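Iron transport multicopper oxidase FET3 (Saccharomyces cerevisiae, PDB 1ZPU) oxidises ferrous to ferric iron, and also cuprous copper, with dioxygen at four copper ions, serving high-affinity iron uptake in yeast. Local coordinates at residues 223-229 and 292-297; 137-141 and 200-204. All coordinates share one frame; numbering follows the deposited sequence.

Contact 1. Residues 223-229 and 292-297; sequences NVTDMLY and SIDNFL. With NAG (2-acetamido-2-deoxy-beta-D-glucopyranose), chain I.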
loop_
_atom_site.group_PDB
_atom_site.type_symbol
_atom_site.label_atom_id
_atom_site.label_comp_id
_atom_site.label_asym_id
_atom_site.label_seq_id
_atom_site.Cartn_x
_atom_site.Cartn_y
_atom_site.Cartn_z
ATOM N N ASN A 223 8.136 16.701 -14.091
ATOM C CA ASN A 223 7.120 16.478 -15.132
ATOM C C ASN A 223 5.848 17.258 -14.817
ATOM O O ASN A 223 5.203 17.011 -13.796
ATOM C CB ASN A 223 6.797 14.983 -15.324
ATOM C CG ASN A 223 6.178 14.656 -16.718
ATOM O OD1 ASN A 223 5.211 15.289 -17.169
ATOM N ND2 ASN A 223 6.730 13.617 -17.371
ATOM N N VAL A 224 5.493 18.188 -15.700
ATOM C CA VAL A 224 4.326 19.046 -15.524
ATOM C C VAL A 224 3.035 18.366 -16.008
ATOM O O VAL A 224 2.998 17.800 -17.090
ATOM C CB VAL A 224 4.533 20.403 -16.249
ATOM C CG1 VAL A 224 3.319 21.283 -16.098
ATOM C CG2 VAL A 224 5.752 21.114 -15.702
ATOM N N THR A 225 1.989 18.418 -15.190
ATOM C CA THR A 225 0.653 17.915 -15.560
ATOM C C THR A 225 -0.463 18.801 -15.023
ATOM O O THR A 225 -0.257 19.639 -14.137
ATOM C CB THR A 225 0.313 16.523 -14.931
ATOM O OG1 THR A 225 1.504 15.850 -14.495
ATOM C CG2 THR A 225 -0.506 15.641 -15.922
ATOM N N ASP A 226 -1.664 18.558 -15.531
ATOM C CA ASP A 226 -2.856 19.177 -15.008
ATOM C C ASP A 226 -3.577 18.222 -14.084
ATOM O O ASP A 226 -4.384 18.654 -13.273
ATOM C CB ASP A 226 -3.783 19.549 -16.151
ATOM C CG ASP A 226 -3.168 20.561 -17.089
ATOM O OD1 ASP A 226 -3.525 20.552 -18.290
ATOM O OD2 ASP A 226 -2.321 21.364 -16.622
ATOM N N MET A 227 -3.291 16.927 -14.197
ATOM C CA MET A 227 -4.066 15.921 -13.474
ATOM C C MET A 227 -3.260 14.670 -13.069
ATOM O O MET A 227 -2.419 14.176 -13.830
ATOM C CB MET A 227 -5.287 15.527 -14.309
ATOM C CG MET A 227 -6.328 14.749 -13.530
ATOM S SD MET A 227 -7.792 14.316 -14.477
ATOM C CE MET A 227 -8.392 15.928 -14.947
ATOM N N LEU A 228 -3.520 14.153 -11.872
ATOM C CA LEU A 228 -2.903 12.884 -11.447
ATOM C C LEU A 228 -3.934 11.796 -11.262
ATOM O O LEU A 228 -5.052 12.073 -10.860
ATOM C CB LEU A 228 -2.131 13.041 -10.141
ATOM C CG LEU A 228 -1.000 14.060 -10.055
ATOM C CD1 LEU A 228 -0.568 14.243 -8.611
ATOM C CD2 LEU A 228 0.183 13.656 -10.932
ATOM N N TYR A 229 -3.553 10.560 -11.568
ATOM C CA TYR A 229 -4.323 9.390 -11.163
ATOM C C TYR A 229 -3.535 8.700 -10.037
ATOM O O TYR A 229 -2.463 8.160 -10.272
ATOM C CB TYR A 229 -4.545 8.454 -12.355
ATOM C CG TYR A 229 -5.377 7.215 -12.065
ATOM C CD1 TYR A 229 -6.776 7.247 -12.112
ATOM C CD2 TYR A 229 -4.762 6.009 -11.736
ATOM C CE1 TYR A 229 -7.537 6.113 -11.829
ATOM C CE2 TYR A 229 -5.508 4.874 -11.456
ATOM C CZ TYR A 229 -6.889 4.926 -11.509
ATOM O OH TYR A 229 -7.591 3.770 -11.228
ATOM N N SER A 292 -12.033 16.173 -19.553
ATOM C CA SER A 292 -11.651 14.775 -19.702
ATOM C C SER A 292 -10.853 14.249 -18.511
ATOM O O SER A 292 -10.031 14.964 -17.919
ATOM C CB SER A 292 -10.842 14.588 -20.977
ATOM O OG SER A 292 -10.236 13.310 -21.015
ATOM N N ILE A 293 -11.088 12.989 -18.158
ATOM C CA ILE A 293 -10.315 12.344 -17.095
ATOM C C ILE A 293 -9.383 11.304 -17.711
ATOM O O ILE A 293 -8.979 10.339 -17.065
ATOM C CB ILE A 293 -11.221 11.742 -16.005
ATOM C CG1 ILE A 293 -12.223 10.753 -16.604
ATOM C CG2 ILE A 293 -11.944 12.852 -15.256
ATOM C CD1 ILE A 293 -12.806 9.763 -15.615
ATOM N N ASP A 294 -9.036 11.519 -18.977
ATOM C CA ASP A 294 -8.204 10.571 -19.727
ATOM C C ASP A 294 -6.786 11.082 -19.960
ATOM O O ASP A 294 -5.974 10.369 -20.550
ATOM C CB ASP A 294 -8.835 10.216 -21.092
ATOM C CG ASP A 294 -10.198 9.517 -20.968
ATOM O OD1 ASP A 294 -10.653 9.197 -19.851
ATOM O OD2 ASP A 294 -10.835 9.285 -22.014
ATOM N N ASN A 295 -6.487 12.303 -19.508
ATOM C CA ASN A 295 -5.180 12.901 -19.793
ATOM C C ASN A 295 -4.306 13.114 -18.571
ATOM O O ASN A 295 -3.390 13.939 -18.595
ATOM C CB ASN A 295 -5.324 14.206 -20.565
ATOM C CG ASN A 295 -6.109 14.037 -21.836
ATOM O OD1 ASN A 295 -5.844 13.133 -22.625
ATOM N ND2 ASN A 295 -7.092 14.904 -22.040
ATOM N N PHE A 296 -4.576 12.356 -17.515
ATOM C CA PHE A 296 -3.718 12.361 -16.335
ATOM C C PHE A 296 -2.336 11.826 -16.702
ATOM O O PHE A 296 -2.192 11.071 -17.667
ATOM C CB PHE A 296 -4.331 11.498 -15.208
ATOM C CG PHE A 296 -4.641 10.087 -15.631
ATOM C CD1 PHE A 296 -3.675 9.092 -15.544
ATOM C CD2 PHE A 296 -5.895 9.764 -16.150
ATOM C CE1 PHE A 296 -3.955 7.798 -15.950
ATOM C CE2 PHE A 296 -6.181 8.471 -16.564
ATOM C CZ PHE A 296 -5.209 7.487 -16.470
ATOM N N LEU A 297 -1.333 12.204 -15.918
ATOM C CA LEU A 297 0.028 11.699 -16.077
ATOM C C LEU A 297 0.131 10.174 -15.963
ATOM O O LEU A 297 -0.335 9.585 -15.003
ATOM C CB LEU A 297 0.932 12.334 -15.021
ATOM C CG LEU A 297 2.371 11.840 -14.920
ATOM C CD1 LEU A 297 3.186 12.412 -16.074
ATOM C CD2 LEU A 297 2.925 12.262 -13.578
HETATM C C1 NAG I . 6.511 13.535 -18.802
HETATM C C2 NAG I . 7.813 12.833 -19.168
HETATM C C3 NAG I . 7.829 12.358 -20.636
HETATM C C4 NAG I . 6.493 11.920 -21.259
HETATM C C5 NAG I . 5.264 12.447 -20.498
HETATM C C6 NAG I . 4.070 11.506 -20.616
HETATM C C7 NAG I . 9.778 13.672 -17.845
HETATM C C8 NAG I . 9.509 12.739 -16.685
HETATM N N2 NAG I . 8.931 13.726 -18.890
HETATM O O3 NAG I . 8.716 11.271 -20.776
HETATM O O4 NAG I . 6.535 12.383 -22.608
HETATM O O5 NAG I . 5.513 12.590 -19.113
HETATM O O6 NAG I . 3.205 11.668 -19.510
HETATM O O7 NAG I . 10.785 14.378 -17.818
#
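Leu297 N donates to Met227 O across 3.1 Å with an N-H...O angle of 165°, the one hydrogen bond between the two segments, fastening loop 292-297 to the connection between strands 218-225 and 228-230. Packing is closest around this point, where Met227, Phe296 and Leu297 each bury roughly 80 to 100 Å² against the other segment. Over one face of the Phe296 ring lies Tyr229 CB, 3.7 Å from the ring centroid and 26° off its normal, a CH-pi contact, while the two rings sit obliquely with centroids 5.2 Å apart. Tyr229 OH leads elsewhere, to Asp257. Leu297 sends CD2 inward to Leu228 CD2 at 4.1 Å, and its CB meets Thr225 OG1 at 3.6 Å, the two side chains crossing at about a right angle. Met227 runs out with CG anti to the backbone N (chi1 -166°) and bends at chi3, which carries CE to within 3.5 Å of Ser292 O. The solvent side is looser: exposed Asn295 meets Thr225 CG2 only through its backbone O, at 4.3 Å. At the Asn223 end the first sugar, bonded from its C1 to Asn223 ND2, touches Leu297 CD1 with its O6. The arrangement is a connecting loop laid over edge strands of a cupredoxin-like beta-sandwich, beside an N-glycosylation site.

Contact 2. Residues 137-141 and 200-204; sequences LSLSE and SQYFW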
loop_
_atom_site.group_PDB
_atom_site.type_symbol
_atom_site.label_atom_id
_atom_site.label_comp_id
_atom_site.label_asym_id
_atom_site.label_seq_id
_atom_site.Cartn_x
_atom_site.Cartn_y
_atom_site.Cartn_z
ATOM N N LEU A 137 -1.377 16.354 1.591
ATOM C CA LEU A 137 -2.793 16.107 1.591
ATOM C C LEU A 137 -2.969 14.604 1.584
ATOM O O LEU A 137 -2.379 13.919 0.738
ATOM C CB LEU A 137 -3.449 16.698 0.360
ATOM C CG LEU A 137 -3.335 18.186 0.073
ATOM C CD1 LEU A 137 -4.061 18.448 -1.218
ATOM C CD2 LEU A 137 -3.930 19.023 1.181
ATOM N N SER A 138 -3.756 14.087 2.526
ATOM C CA SER A 138 -4.063 12.671 2.583
ATOM C C SER A 138 -5.434 12.428 1.987
ATOM O O SER A 138 -6.449 12.635 2.660
ATOM C CB SER A 138 -4.071 12.188 4.034
ATOM O OG SER A 138 -2.811 12.359 4.664
ATOM N N LEU A 139 -5.471 11.996 0.731
ATOM C CA LEU A 139 -6.718 11.624 0.082
ATOM C C LEU A 139 -7.134 10.220 0.529
ATOM O O LEU A 139 -6.285 9.329 0.730
ATOM C CB LEU A 139 -6.567 11.651 -1.437
ATOM C CG LEU A 139 -5.732 12.744 -2.112
ATOM C CD1 LEU A 139 -5.619 12.501 -3.629
ATOM C CD2 LEU A 139 -6.332 14.087 -1.849
ATOM N N SER A 140 -8.444 10.023 0.672
ATOM C CA SER A 140 -8.993 8.720 1.043
ATOM C C SER A 140 -10.461 8.641 0.682
ATOM O O SER A 140 -11.053 9.663 0.394
ATOM C CB SER A 140 -8.815 8.481 2.545
ATOM O OG SER A 140 -9.368 7.237 2.907
ATOM N N GLU A 141 -11.042 7.442 0.674
ATOM C CA GLU A 141 -12.508 7.319 0.677
ATOM C C GLU A 141 -12.957 7.065 2.113
ATOM O O GLU A 141 -12.132 6.718 2.962
ATOM C CB GLU A 141 -13.009 6.215 -0.258
ATOM C CG GLU A 141 -12.834 4.780 0.274
ATOM C CD GLU A 141 -11.391 4.299 0.229
ATOM O OE1 GLU A 141 -10.929 3.912 -0.882
ATOM O OE2 GLU A 141 -10.726 4.322 1.308
ATOM N N SER A 200 -9.137 4.300 -6.366
ATOM C CA SER A 200 -8.208 5.273 -6.988
ATOM C C SER A 200 -8.855 6.655 -7.111
ATOM O O SER A 200 -10.073 6.775 -7.240
ATOM C CB SER A 200 -7.842 4.841 -8.405
ATOM O OG SER A 200 -7.200 3.583 -8.471
ATOM N N GLN A 201 -8.057 7.708 -7.113
ATOM C CA GLN A 201 -8.636 9.037 -7.251
ATOM C C GLN A 201 -7.940 9.849 -8.308
ATOM O O GLN A 201 -6.720 9.744 -8.485
ATOM C CB GLN A 201 -8.555 9.793 -5.941
ATOM C CG GLN A 201 -9.338 9.162 -4.801
ATOM C CD GLN A 201 -9.467 10.104 -3.634
ATOM O OE1 GLN A 201 -9.473 11.328 -3.815
ATOM N NE2 GLN A 201 -9.557 9.560 -2.438
ATOM N N TYR A 202 -8.706 10.669 -9.018
ATOM C CA TYR A 202 -8.099 11.693 -9.847
ATOM C C TYR A 202 -7.959 12.925 -8.985
ATOM O O TYR A 202 -8.830 13.220 -8.153
ATOM C CB TYR A 202 -8.943 12.026 -11.066
ATOM C CG TYR A 202 -9.260 10.864 -11.948
ATOM C CD1 TYR A 202 -10.390 10.090 -11.705
ATOM C CD2 TYR A 202 -8.449 10.543 -13.044
ATOM C CE1 TYR A 202 -10.709 9.023 -12.513
ATOM C CE2 TYR A 202 -8.757 9.470 -13.872
ATOM C CZ TYR A 202 -9.894 8.712 -13.597
ATOM O OH TYR A 202 -10.247 7.627 -14.377
ATOM N N PHE A 203 -6.862 13.642 -9.170
ATOM C CA PHE A 203 -6.611 14.827 -8.389
ATOM C C PHE A 203 -6.137 15.958 -9.273
ATOM O O PHE A 203 -5.264 15.755 -10.125
ATOM C CB PHE A 203 -5.553 14.546 -7.335
ATOM C CG PHE A 203 -5.227 15.730 -6.488
ATOM C CD1 PHE A 203 -5.957 15.986 -5.333
ATOM C CD2 PHE A 203 -4.196 16.599 -6.849
ATOM C CE1 PHE A 203 -5.660 17.080 -4.543
ATOM C CE2 PHE A 203 -3.893 17.695 -6.079
ATOM C CZ PHE A 203 -4.629 17.948 -4.925
ATOM N N TRP A 204 -6.696 17.149 -9.054
ATOM C CA TRP A 204 -6.242 18.349 -9.751
ATOM C C TRP A 204 -6.638 19.644 -9.051
ATOM O O TRP A 204 -7.552 19.660 -8.221
ATOM C CB TRP A 204 -6.724 18.365 -11.202
ATOM C CG TRP A 204 -8.193 18.619 -11.415
ATOM C CD1 TRP A 204 -8.776 19.808 -11.721
ATOM C CD2 TRP A 204 -9.258 17.648 -11.381
ATOM N NE1 TRP A 204 -10.136 19.650 -11.884
ATOM C CE2 TRP A 204 -10.459 18.335 -11.681
ATOM C CE3 TRP A 204 -9.313 16.269 -11.124
ATOM C CZ2 TRP A 204 -11.698 17.693 -11.737
ATOM C CZ3 TRP A 204 -10.548 15.629 -11.172
ATOM C CH2 TRP A 204 -11.726 16.345 -11.477
#
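The interior of the second plastocyanin-like domain, between the two sheets of its beta-sandwich, is where strand 133-142 faces strand 201-205. The short strand axes approach to 9.1 Å and run at 145°, a separation that fits facing sheets joined by side chains and not neighbouring strands paired through their backbones. Leu137, Leu139, Gln201 and Phe203 all direct their CB atoms into this layer. Phe203, with CG anti to the backbone N (chi1 180°), reaches across to both leucines: Leu137 CD1 lies 3.8 Å from Phe203 CZ, and Leu139 CD1 lies 3.9 Å from Phe203 CD1. Each leucine crosses the phenylalanine side chain at about a right angle and meets its ring obliquely. Ile192 and Ile252, from strands of the two sheets, also pack on Phe203.

Toward the other end Gln201, extended beyond CG, lays its amide against Leu139, with OE1 3.8 Å from Leu139 CB. Its NE2 comes within 3.2 Å of Ser140 O. The amide oxygen accepts a hydrogen bond from Gln254 NE2, giving this buried polar atom a partner on the adjacent strand 250-256. A leucine in place of Gln201 would probably leave Gln254 NE2 without that acceptor and put an apolar end against the Ser140 backbone. Ser140 OG, whose side chain starts away from the layer, donates to Glu141 O at 2.8 Å and also bonds Lys117. Apolar residues meeting between facing sheets, with a glutamine at one end, form part of the core of a cupredoxin-type Greek-key beta-sandwich.

In the fold
From the N terminus, strand 133-142 comes first, and contact 2 closes the 58 residues between its segments when strand 201-205 arrives. Contact 1 opens only afterwards, at 223, and closes at 292-297, so the two follow in series, neither nested nor crossed. Their centres are 13 Å apart. Strands 201-205 and 228-230 are neighbours in one sheet, where Leu228 O lies 2.9 Å from Phe203 N, a probable hydrogen bond; Tyr229 OH and Ser200 OG, 2.8 Å apart, add a probable side-chain link. Contact 2 thus joins the two sheets through the interior, whereas contact 1 brings the loop after strand 271-277 against the margin of both.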